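Local coordinates for protein geranyl diphosphate synthase small subunit (Antirrhinum majus, PDB 3QKC) that probably partners a catalytic large subunit in making geranyl diphosphate, the C10 precursor of monoterpenes, from dimethylallyl and isopentenyl diphosphates, at residues H101-D104 against P105-L109; A11-E14 against S15-S19; N164-N167 against D168-L171. One frame throughout, in Å; residues are numbered along the deposited sequence.

From the N terminus, the chain meets contact 2 first (residues 11-19), in the middle of helix 5-24, where it spans successive helical turns and closes no loop. Contact 1 (101-109) follows, at the point where the loop after helix 68-85 enters helix 105-126. Contact 3 (164-171) comes last, where the connection after helix 153-160 turns into helix 169-195. The three run in series, and none nests in or crosses another. Their nearest atoms stay at least about 14 Å apart, and contacts 2 and 3, with centres 35 Å apart, lie on opposite sides of the chain's centre. Contact 2 belongs to the packed helices of this all-helical fold, whereas contacts 1 and 3 are helix entrances at the surface.

Contact 1 (H101-D104 against P105-L109); sequences HKFD and PNIEL
A hydrogen bond between His-101 and the carboxylate of Glu-108 ties the loop before helix 105-126 to that helix's first turn. His-101 ND1 donates to Glu-108 OE2 over 2.6 Å, and the acceptor lies only 9° out of the imidazole plane, at the ring edge. OE2 accepts the bond through its syn lone pair, while the carboxylate is turned 53° from the ring. The same oxygen accepts from a water, which in turn takes the Phe-103 N-H at 2.8 Å from that nitrogen, so two bonds grip OE2 and fix the rotation of a buried acid. With CG anti to its carbonyl carbon (chi1 -71°) and the chain extended beyond, Glu-108 reaches back along the helix toward the loop.

The bonds at the helix start come from the backbone. Asp-104 occupies the N-cap position, but its side chain makes no capping bond; Pro-105 follows as the first helical residue. The Asp-104 O accepts the Glu-108 N-H at 3.1 Å to that nitrogen, and a weak, bent bond from Ile-107 N. Nearby, Phe-103 CB meets Ile-107 CG2 at 3.9 Å, and this methyl approaches the phenyl ring obliquely. Both residues also pack on Pro-36 of helix 34-43, and Asn-106 and Ile-107 touch Leu-161 of the second subunit.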
ATOM      1  N   HIS A 101     -20.518  -6.193  11.318  1.00 50.14           N
ATOM      2  CA  HIS A 101     -20.208  -5.540  10.056  1.00 48.38           C
ATOM      3  C   HIS A 101     -21.359  -4.620   9.668  1.00 49.79           C
ATOM      4  O   HIS A 101     -22.464  -5.081   9.427  1.00 51.44           O
ATOM      5  CB  HIS A 101     -20.022  -6.586   8.958  1.00 47.54           C
ATOM      6  CG  HIS A 101     -18.994  -7.618   9.283  1.00 46.49           C
ATOM      7  ND1 HIS A 101     -17.658  -7.456   8.977  1.00 44.54           N
ATOM      8  CD2 HIS A 101     -19.100  -8.819   9.892  1.00 47.38           C
ATOM      9  CE1 HIS A 101     -16.987  -8.517   9.388  1.00 44.32           C
ATOM     10  NE2 HIS A 101     -17.840  -9.359   9.945  1.00 46.02           N
ATOM     11  N   LYS A 102     -21.081  -3.319   9.613  1.00 49.41           N
ATOM     12  CA  LYS A 102     -22.033  -2.322   9.119  1.00 50.56           C
ATOM     13  C   LYS A 102     -22.076  -2.291   7.585  1.00 50.09           C
ATOM     14  O   LYS A 102     -23.024  -1.778   7.003  1.00 51.65           O
ATOM     15  CB  LYS A 102     -21.673  -0.941   9.684  1.00 50.18           C
ATOM     16  CG  LYS A 102     -22.598   0.206   9.282  1.00 51.31           C
ATOM     17  CD  LYS A 102     -22.157   1.522   9.925  1.00 51.55           C
ATOM     18  CE  LYS A 102     -23.057   2.702   9.512  1.00 52.96           C
ATOM     19  NZ  LYS A 102     -22.795   3.934  10.328  1.00 53.68           N
ATOM     20  N   PHE A 103     -21.051  -2.841   6.935  1.00 48.27           N
ATOM     21  CA  PHE A 103     -20.965  -2.845   5.473  1.00 47.95           C
ATOM     22  C   PHE A 103     -20.811  -4.253   4.925  1.00 47.16           C
ATOM     23  O   PHE A 103     -20.352  -5.152   5.626  1.00 46.74           O
ATOM     24  CB  PHE A 103     -19.779  -1.981   5.002  1.00 47.03           C
ATOM     25  CG  PHE A 103     -19.950  -0.517   5.277  1.00 47.85           C
ATOM     26  CD1 PHE A 103     -20.706   0.283   4.416  1.00 48.76           C
ATOM     27  CD2 PHE A 103     -19.359   0.065   6.397  1.00 46.78           C
ATOM     28  CE1 PHE A 103     -20.870   1.641   4.673  1.00 49.79           C
ATOM     29  CE2 PHE A 103     -19.526   1.434   6.671  1.00 47.77           C
ATOM     30  CZ  PHE A 103     -20.274   2.217   5.805  1.00 48.73           C
ATOM     31  N   ASP A 104     -21.173  -4.428   3.660  1.00 47.72           N
ATOM     32  CA  ASP A 104     -21.029  -5.709   2.962  1.00 47.94           C
ATOM     33  C   ASP A 104     -19.571  -6.136   2.762  1.00 45.14           C
ATOM     34  O   ASP A 104     -18.668  -5.294   2.815  1.00 44.29           O
ATOM     35  CB  ASP A 104     -21.767  -5.677   1.617  1.00 50.23           C
ATOM     36  CG  ASP A 104     -23.275  -5.799   1.778  1.00 54.51           C
ATOM     37  OD1 ASP A 104     -23.827  -6.915   1.612  1.00 54.08           O
ATOM     38  OD2 ASP A 104     -23.912  -4.767   2.081  1.00 53.72           O
ATOM     39  N   PRO A 105     -19.333  -7.450   2.557  1.00 44.22           N
ATOM     40  CA  PRO A 105     -17.994  -7.950   2.279  1.00 42.03           C
ATOM     41  C   PRO A 105     -17.268  -7.216   1.142  1.00 40.61           C
ATOM     42  O   PRO A 105     -16.112  -6.822   1.322  1.00 38.17           O
ATOM     43  CB  PRO A 105     -18.244  -9.415   1.924  1.00 43.22           C
ATOM     44  CG  PRO A 105     -19.370  -9.792   2.842  1.00 43.56           C
ATOM     45  CD  PRO A 105     -20.267  -8.563   2.856  1.00 45.58           C
ATOM     46  N   ASN A 106     -17.941  -7.010   0.003  1.00 41.06           N
ATOM     47  CA  ASN A 106     -17.284  -6.378  -1.146  1.00 39.79           C
ATOM     48  C   ASN A 106     -16.731  -4.994  -0.809  1.00 38.55           C
ATOM     49  O   ASN A 106     -15.656  -4.624  -1.279  1.00 37.25           O
ATOM     50  CB  ASN A 106     -18.186  -6.339  -2.408  1.00 40.82           C
ATOM     51  CG  ASN A 106     -19.573  -5.745  -2.142  1.00 43.83           C
ATOM     52  OD1 ASN A 106     -19.799  -5.097  -1.123  1.00 42.41           O
ATOM     53  ND2 ASN A 106     -20.500  -5.961  -3.069  1.00 44.02           N
ATOM     54  N   ILE A 107     -17.481  -4.256   0.007  1.00 38.64           N
ATOM     55  CA  ILE A 107     -17.116  -2.916   0.454  1.00 37.41           C
ATOM     56  C   ILE A 107     -15.961  -2.928   1.449  1.00 35.29           C
ATOM     57  O   ILE A 107     -15.071  -2.087   1.391  1.00 34.45           O
ATOM     58  CB  ILE A 107     -18.345  -2.206   1.097  1.00 38.93           C
ATOM     59  CG1 ILE A 107     -19.508  -2.089   0.099  1.00 39.25           C
ATOM     60  CG2 ILE A 107     -17.975  -0.848   1.705  1.00 36.87           C
ATOM     61  CD1 ILE A 107     -19.160  -1.348  -1.170  1.00 40.65           C
ATOM     62  N   GLU A 108     -15.988  -3.870   2.378  1.00 34.87           N
ATOM     63  CA  GLU A 108     -14.860  -4.050   3.287  1.00 33.31           C
ATOM     64  C   GLU A 108     -13.579  -4.404   2.539  1.00 31.62           C
ATOM     65  O   GLU A 108     -12.494  -3.980   2.938  1.00 29.49           O
ATOM     66  CB  GLU A 108     -15.172  -5.095   4.356  1.00 33.43           C
ATOM     67  CG  GLU A 108     -16.197  -4.627   5.380  1.00 35.70           C
ATOM     68  CD  GLU A 108     -16.585  -5.722   6.373  1.00 35.35           C
ATOM     69  OE1 GLU A 108     -16.259  -6.906   6.119  1.00 36.51           O
ATOM     70  OE2 GLU A 108     -17.193  -5.399   7.416  1.00 37.27           O
ATOM     71  N   LEU A 109     -13.706  -5.174   1.461  1.00 32.93           N
ATOM     72  CA  LEU A 109     -12.521  -5.588   0.677  1.00 33.04           C
ATOM     73  C   LEU A 109     -11.824  -4.382   0.039  1.00 32.97           C
ATOM     74  O   LEU A 109     -10.634  -4.193   0.188  1.00 32.35           O
ATOM     75  CB  LEU A 109     -12.894  -6.611  -0.398  1.00 33.12           C
ATOM     76  CG  LEU A 109     -11.852  -6.987  -1.468  1.00 34.44           C
ATOM     77  CD1 LEU A 109     -10.661  -7.758  -0.868  1.00 31.98           C
ATOM     78  CD2 LEU A 109     -12.510  -7.809  -2.551  1.00 33.84           C
TER
HETATM   79  O   HOH W   1     -18.342  -3.128   7.758  1.00 30.87           O

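Contact 2 (A11-E14 against S15-S19); sequences ATIE and SDIES
Ser-15 is the first residue of 15-19 to bond back to 11-14: its N-H reaches Ala-11 O, the Ser-15 N lying 2.8 Å from that oxygen. Its CB also lies against the same carbonyl oxygen, and the residue as a whole is exposed.

At Asp-16 the backbone N donates to Thr-12 O over 2.8 Å. The side chain runs alongside that of Thr-12, both pointing the same way, and with CG beside the backbone N (chi1 -72°) the carboxylate folds back over the preceding turn. There OD2 comes within 4.0 Å of Thr-12 CG2. It also sits 3.3 Å from Thr-12 O, an approach of two acceptors that cannot bond; what satisfies OD2 is a salt bridge to Arg-64 NH1. An alanine here removes the carboxylate, which is likely to leave Arg-64 without this counter-charge and to take away the OD2 contact at the Thr-12 methyl. Thr-12 OG1 is occupied separately, by Thr-8 O.

These i to i+4 bonds are those of a regular alpha-helix, here the middle of helix 5-24, whose apolar side carries Ile-13 and Ile-17. Ile-17 N bonds to Ile-13 O, and the two side chains lie side by side, Ile-13 CG2 touching Ile-17 CD1 at 3.8 Å. This pair is buried against helix 48-59, where Ile-13 meets Ala-51 and Val-54, and Ile-17 extends to Ala-71 of helix 68-85.

Glu-18 N closes on Glu-14 O at 3.1 Å. The Glu-14 carboxylate is shared between Arg-10 and Arg-46 by salt bridges, one oxygen to each. At Ser-19, OG makes a weak bond to Ser-15 O.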
ATOM      1  N   ALA A  11      -3.096   7.865  26.517  1.00 45.10           N
ATOM      2  CA  ALA A  11      -4.374   8.379  26.026  1.00 45.34           C
ATOM      3  C   ALA A  11      -4.255   9.697  25.247  1.00 45.59           C
ATOM      4  O   ALA A  11      -4.928   9.875  24.236  1.00 45.57           O
ATOM      5  CB  ALA A  11      -5.383   8.524  27.175  1.00 46.89           C
ATOM      6  N   THR A  12      -3.425  10.622  25.723  1.00 45.86           N
ATOM      7  CA  THR A  12      -3.200  11.880  25.006  1.00 45.88           C
ATOM      8  C   THR A  12      -2.594  11.634  23.612  1.00 43.99           C
ATOM      9  O   THR A  12      -3.067  12.184  22.611  1.00 43.83           O
ATOM     10  CB  THR A  12      -2.336  12.851  25.820  1.00 47.22           C
ATOM     11  OG1 THR A  12      -2.870  12.957  27.143  1.00 48.98           O
ATOM     12  CG2 THR A  12      -2.327  14.246  25.182  1.00 48.67           C
ATOM     13  N   ILE A  13      -1.572  10.783  23.556  1.00 42.45           N
ATOM     14  CA  ILE A  13      -1.012  10.338  22.291  1.00 40.66           C
ATOM     15  C   ILE A  13      -2.093   9.797  21.376  1.00 39.81           C
ATOM     16  O   ILE A  13      -2.212  10.210  20.222  1.00 39.19           O
ATOM     17  CB  ILE A  13       0.093   9.297  22.504  1.00 39.57           C
ATOM     18  CG1 ILE A  13       1.283   9.971  23.199  1.00 41.23           C
ATOM     19  CG2 ILE A  13       0.501   8.691  21.159  1.00 39.00           C
ATOM     20  CD1 ILE A  13       2.478   9.081  23.493  1.00 40.11           C
ATOM     21  N   GLU A  14      -2.910   8.898  21.912  1.00 40.45           N
ATOM     22  CA  GLU A  14      -3.973   8.290  21.138  1.00 40.89           C
ATOM     23  C   GLU A  14      -5.059   9.259  20.717  1.00 41.89           C
ATOM     24  O   GLU A  14      -5.638   9.099  19.641  1.00 42.14           O
ATOM     25  CB  GLU A  14      -4.542   7.078  21.859  1.00 41.53           C
ATOM     26  CG  GLU A  14      -3.630   5.886  21.659  1.00 43.22           C
ATOM     27  CD  GLU A  14      -4.043   4.663  22.447  1.00 40.66           C
ATOM     28  OE1 GLU A  14      -5.094   4.688  23.140  1.00 44.27           O
ATOM     29  OE2 GLU A  14      -3.296   3.665  22.346  1.00 42.71           O
ATOM     30  N   SER A  15      -5.303  10.272  21.540  1.00 43.00           N
ATOM     31  CA  SER A  15      -6.215  11.354  21.184  1.00 44.46           C
ATOM     32  C   SER A  15      -5.640  12.213  20.055  1.00 44.52           C
ATOM     33  O   SER A  15      -6.360  12.583  19.129  1.00 44.53           O
ATOM     34  CB  SER A  15      -6.556  12.203  22.421  1.00 46.63           C
ATOM     35  OG  SER A  15      -7.251  13.398  22.069  1.00 48.72           O
ATOM     36  N   ASP A  16      -4.339  12.509  20.120  1.00 44.85           N
ATOM     37  CA  ASP A  16      -3.682  13.297  19.076  1.00 45.87           C
ATOM     38  C   ASP A  16      -3.679  12.551  17.739  1.00 44.75           C
ATOM     39  O   ASP A  16      -3.908  13.145  16.681  1.00 45.25           O
ATOM     40  CB  ASP A  16      -2.249  13.663  19.472  1.00 46.99           C
ATOM     41  CG  ASP A  16      -2.185  14.710  20.565  1.00 47.89           C
ATOM     42  OD1 ASP A  16      -3.043  15.614  20.605  1.00 50.34           O
ATOM     43  OD2 ASP A  16      -1.257  14.644  21.389  1.00 49.02           O
ATOM     44  N   ILE A  17      -3.426  11.250  17.789  1.00 43.27           N
ATOM     45  CA  ILE A  17      -3.477  10.426  16.583  1.00 41.94           C
ATOM     46  C   ILE A  17      -4.876  10.433  15.958  1.00 42.67           C
ATOM     47  O   ILE A  17      -5.021  10.684  14.753  1.00 42.19           O
ATOM     48  CB  ILE A  17      -2.980   8.991  16.850  1.00 40.21           C
ATOM     49  CG1 ILE A  17      -1.469   9.002  17.131  1.00 38.91           C
ATOM     50  CG2 ILE A  17      -3.292   8.104  15.681  1.00 38.05           C
ATOM     51  CD1 ILE A  17      -0.927   7.698  17.745  1.00 39.32           C
ATOM     52  N   GLU A  18      -5.900  10.174  16.772  1.00 43.83           N
ATOM     53  CA  GLU A  18      -7.280  10.151  16.273  1.00 45.19           C
ATOM     54  C   GLU A  18      -7.706  11.495  15.664  1.00 46.27           C
ATOM     55  O   GLU A  18      -8.378  11.517  14.622  1.00 46.13           O
ATOM     56  CB  GLU A  18      -8.262   9.726  17.365  1.00 47.12           C
ATOM     57  CG  GLU A  18      -9.615   9.283  16.820  1.00 51.69           C
ATOM     58  CD  GLU A  18     -10.584   8.818  17.902  1.00 48.70           C
ATOM     59  OE1 GLU A  18     -10.827   9.576  18.877  1.00 54.02           O
ATOM     60  OE2 GLU A  18     -11.108   7.688  17.760  1.00 52.24           O
ATOM     61  N   SER A  19      -7.305  12.596  16.304  1.00 47.25           N
ATOM     62  CA  SER A  19      -7.605  13.941  15.798  1.00 49.17           C
ATOM     63  C   SER A  19      -6.876  14.214  14.483  1.00 48.46           C
ATOM     64  O   SER A  19      -7.399  14.901  13.603  1.00 49.54           O
ATOM     65  CB  SER A  19      -7.243  15.019  16.826  1.00 50.95           C
ATOM     66  OG  SER A  19      -8.227  15.089  17.846  1.00 58.85           O
TER

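Contact 3 (N164-N167 against D168-L171); sequences NQLN and DLEL
Asn-164 and Asp-168 lie side by side at the entrance to helix 169-195, their side chains pointing the same way and their flat ends turned only 20° from each other. The amide oxygen does the touching: Asn-164 OD1 comes to 4.1 Å from Asp-168 CB. It meets the methylene carbon and not the carboxylate, because Asp-168 has CG anti to its backbone N (chi1 -160°), which carries the acid group away from the loop. The same OD1 faces a methyl of the first helical turn, lying 4.2 Å from Leu-171 CD2.

The second pair is apolar and meets at its branch ends. Leu-166 starts from a backbone in the left-handed region (phi 54°), and its CB is directed away from the helix; the end of the side chain nevertheless returns, bringing CD1 to 4.3 Å from Leu-169 CD1. That methyl of Leu-169 sits closer to backbone than to side chain, with Leu-166 O at 3.4 Å and Asn-167 O at 3.6 Å from Leu-169 CD1. Leu-166 also touches Arg-223, and Leu-169 packs on Phe-226, so this pair borders other loop residues of the chain.

The chain bends at Asp-168 itself, the centre of an inverse gamma turn and the N-cap residue of the helix. The turn brings Asn-167 O to 3.0 Å from Leu-169 N.

Half of the touching residues are exposed and none is buried. The side-chain contacts are of a loose van der Waals kind, an amide oxygen against carbon and methyl against methyl, and this contact by itself would probably do little to fix the rotation of the Asn-164 amide.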
ATOM      1  N   ASN A 164      -4.128 -24.486  14.745  1.00 82.60           N
ATOM      2  CA  ASN A 164      -4.613 -25.557  15.618  1.00 85.83           C
ATOM      3  C   ASN A 164      -4.922 -25.005  17.023  1.00 85.73           C
ATOM      4  O   ASN A 164      -4.450 -23.924  17.393  1.00 83.68           O
ATOM      5  CB  ASN A 164      -3.568 -26.680  15.699  1.00 88.44           C
ATOM      6  CG  ASN A 164      -2.804 -26.872  14.384  1.00 88.96           C
ATOM      7  OD1 ASN A 164      -1.649 -26.454  14.256  1.00 87.18           O
ATOM      8  ND2 ASN A 164      -3.459 -27.478  13.397  1.00 89.02           N
ATOM      9  N   GLN A 165      -5.709 -25.754  17.797  1.00 87.99           N
ATOM     10  CA  GLN A 165      -6.200 -25.314  19.118  1.00 88.10           C
ATOM     11  C   GLN A 165      -5.110 -25.298  20.190  1.00 88.14           C
ATOM     12  O   GLN A 165      -4.892 -26.312  20.860  1.00 90.68           O
ATOM     13  CB  GLN A 165      -7.340 -26.224  19.608  1.00 90.98           C
ATOM     14  CG  GLN A 165      -8.277 -26.750  18.523  1.00 92.73           C
ATOM     15  CD  GLN A 165      -8.532 -28.241  18.650  1.00 95.25           C
ATOM     16  OE1 GLN A 165      -8.768 -28.757  19.745  1.00 98.34           O
ATOM     17  NE2 GLN A 165      -8.481 -28.943  17.524  1.00 96.98           N
ATOM     18  N   LEU A 166      -4.433 -24.154  20.355  1.00 85.44           N
ATOM     19  CA  LEU A 166      -3.415 -23.982  21.410  1.00 85.28           C
ATOM     20  C   LEU A 166      -2.317 -25.075  21.394  1.00 86.51           C
ATOM     21  O   LEU A 166      -1.604 -25.279  22.386  1.00 87.86           O
ATOM     22  CB  LEU A 166      -4.105 -23.853  22.796  1.00 86.64           C
ATOM     23  CG  LEU A 166      -3.606 -24.468  24.121  1.00 89.36           C
ATOM     24  CD1 LEU A 166      -2.492 -23.632  24.767  1.00 87.75           C
ATOM     25  CD2 LEU A 166      -4.763 -24.670  25.104  1.00 90.57           C
ATOM     26  N   ASN A 167      -2.177 -25.764  20.261  1.00 85.87           N
ATOM     27  CA  ASN A 167      -1.234 -26.879  20.160  1.00 86.96           C
ATOM     28  C   ASN A 167       0.178 -26.434  19.765  1.00 84.32           C
ATOM     29  O   ASN A 167       1.104 -26.516  20.583  1.00 85.16           O
ATOM     30  CB  ASN A 167      -1.761 -27.966  19.208  1.00 89.01           C
ATOM     31  CG  ASN A 167      -3.117 -28.513  19.645  1.00 91.12           C
ATOM     32  OD1 ASN A 167      -3.222 -29.233  20.654  1.00 93.14           O
ATOM     33  ND2 ASN A 167      -4.166 -28.177  18.874  1.00 89.49           N
ATOM     34  N   ASP A 168       0.335 -25.956  18.529  1.00 80.76           N
ATOM     35  CA  ASP A 168       1.645 -25.558  18.019  1.00 78.40           C
ATOM     36  C   ASP A 168       2.019 -24.160  18.523  1.00 74.69           C
ATOM     37  O   ASP A 168       1.716 -23.147  17.878  1.00 72.15           O
ATOM     38  CB  ASP A 168       1.683 -25.635  16.484  1.00 77.83           C
ATOM     39  CG  ASP A 168       3.106 -25.711  15.926  1.00 77.98           C
ATOM     40  OD1 ASP A 168       4.073 -25.503  16.686  1.00 78.59           O
ATOM     41  OD2 ASP A 168       3.265 -25.974  14.715  1.00 78.24           O
ATOM     42  N   LEU A 169       2.683 -24.127  19.678  1.00 74.19           N
ATOM     43  CA  LEU A 169       3.085 -22.884  20.350  1.00 71.12           C
ATOM     44  C   LEU A 169       4.105 -22.028  19.583  1.00 68.35           C
ATOM     45  O   LEU A 169       4.017 -20.804  19.610  1.00 65.94           O
ATOM     46  CB  LEU A 169       3.598 -23.177  21.775  1.00 72.57           C
ATOM     47  CG  LEU A 169       2.676 -23.006  22.997  1.00 73.33           C
ATOM     48  CD1 LEU A 169       1.361 -23.773  22.883  1.00 73.92           C
ATOM     49  CD2 LEU A 169       3.411 -23.375  24.294  1.00 74.95           C
ATOM     50  N   GLU A 170       5.070 -22.670  18.922  1.00 68.74           N
ATOM     51  CA  GLU A 170       6.098 -21.950  18.154  1.00 66.66           C
ATOM     52  C   GLU A 170       5.513 -21.276  16.921  1.00 63.25           C
ATOM     53  O   GLU A 170       5.941 -20.188  16.547  1.00 61.61           O
ATOM     54  CB  GLU A 170       7.243 -22.879  17.733  1.00 69.23           C
ATOM     55  CG  GLU A 170       8.205 -23.259  18.856  1.00 72.62           C
ATOM     56  CD  GLU A 170       7.869 -24.590  19.519  1.00 74.17           C
ATOM     57  OE1 GLU A 170       6.859 -25.233  19.138  1.00 75.78           O
ATOM     58  OE2 GLU A 170       8.626 -25.001  20.425  1.00 77.45           O
ATOM     59  N   LEU A 171       4.541 -21.945  16.300  1.00 62.37           N
ATOM     60  CA  LEU A 171       3.816 -21.424  15.154  1.00 59.56           C
ATOM     61  C   LEU A 171       2.935 -20.255  15.582  1.00 56.93           C
ATOM     62  O   LEU A 171       2.810 -19.284  14.845  1.00 54.47           O
ATOM     63  CB  LEU A 171       2.966 -22.518  14.491  1.00 60.62           C
ATOM     64  CG  LEU A 171       1.842 -22.118  13.517  1.00 58.99           C
ATOM     65  CD1 LEU A 171       2.390 -21.422  12.284  1.00 57.68           C
ATOM     66  CD2 LEU A 171       0.960 -23.304  13.106  1.00 60.89           C
TER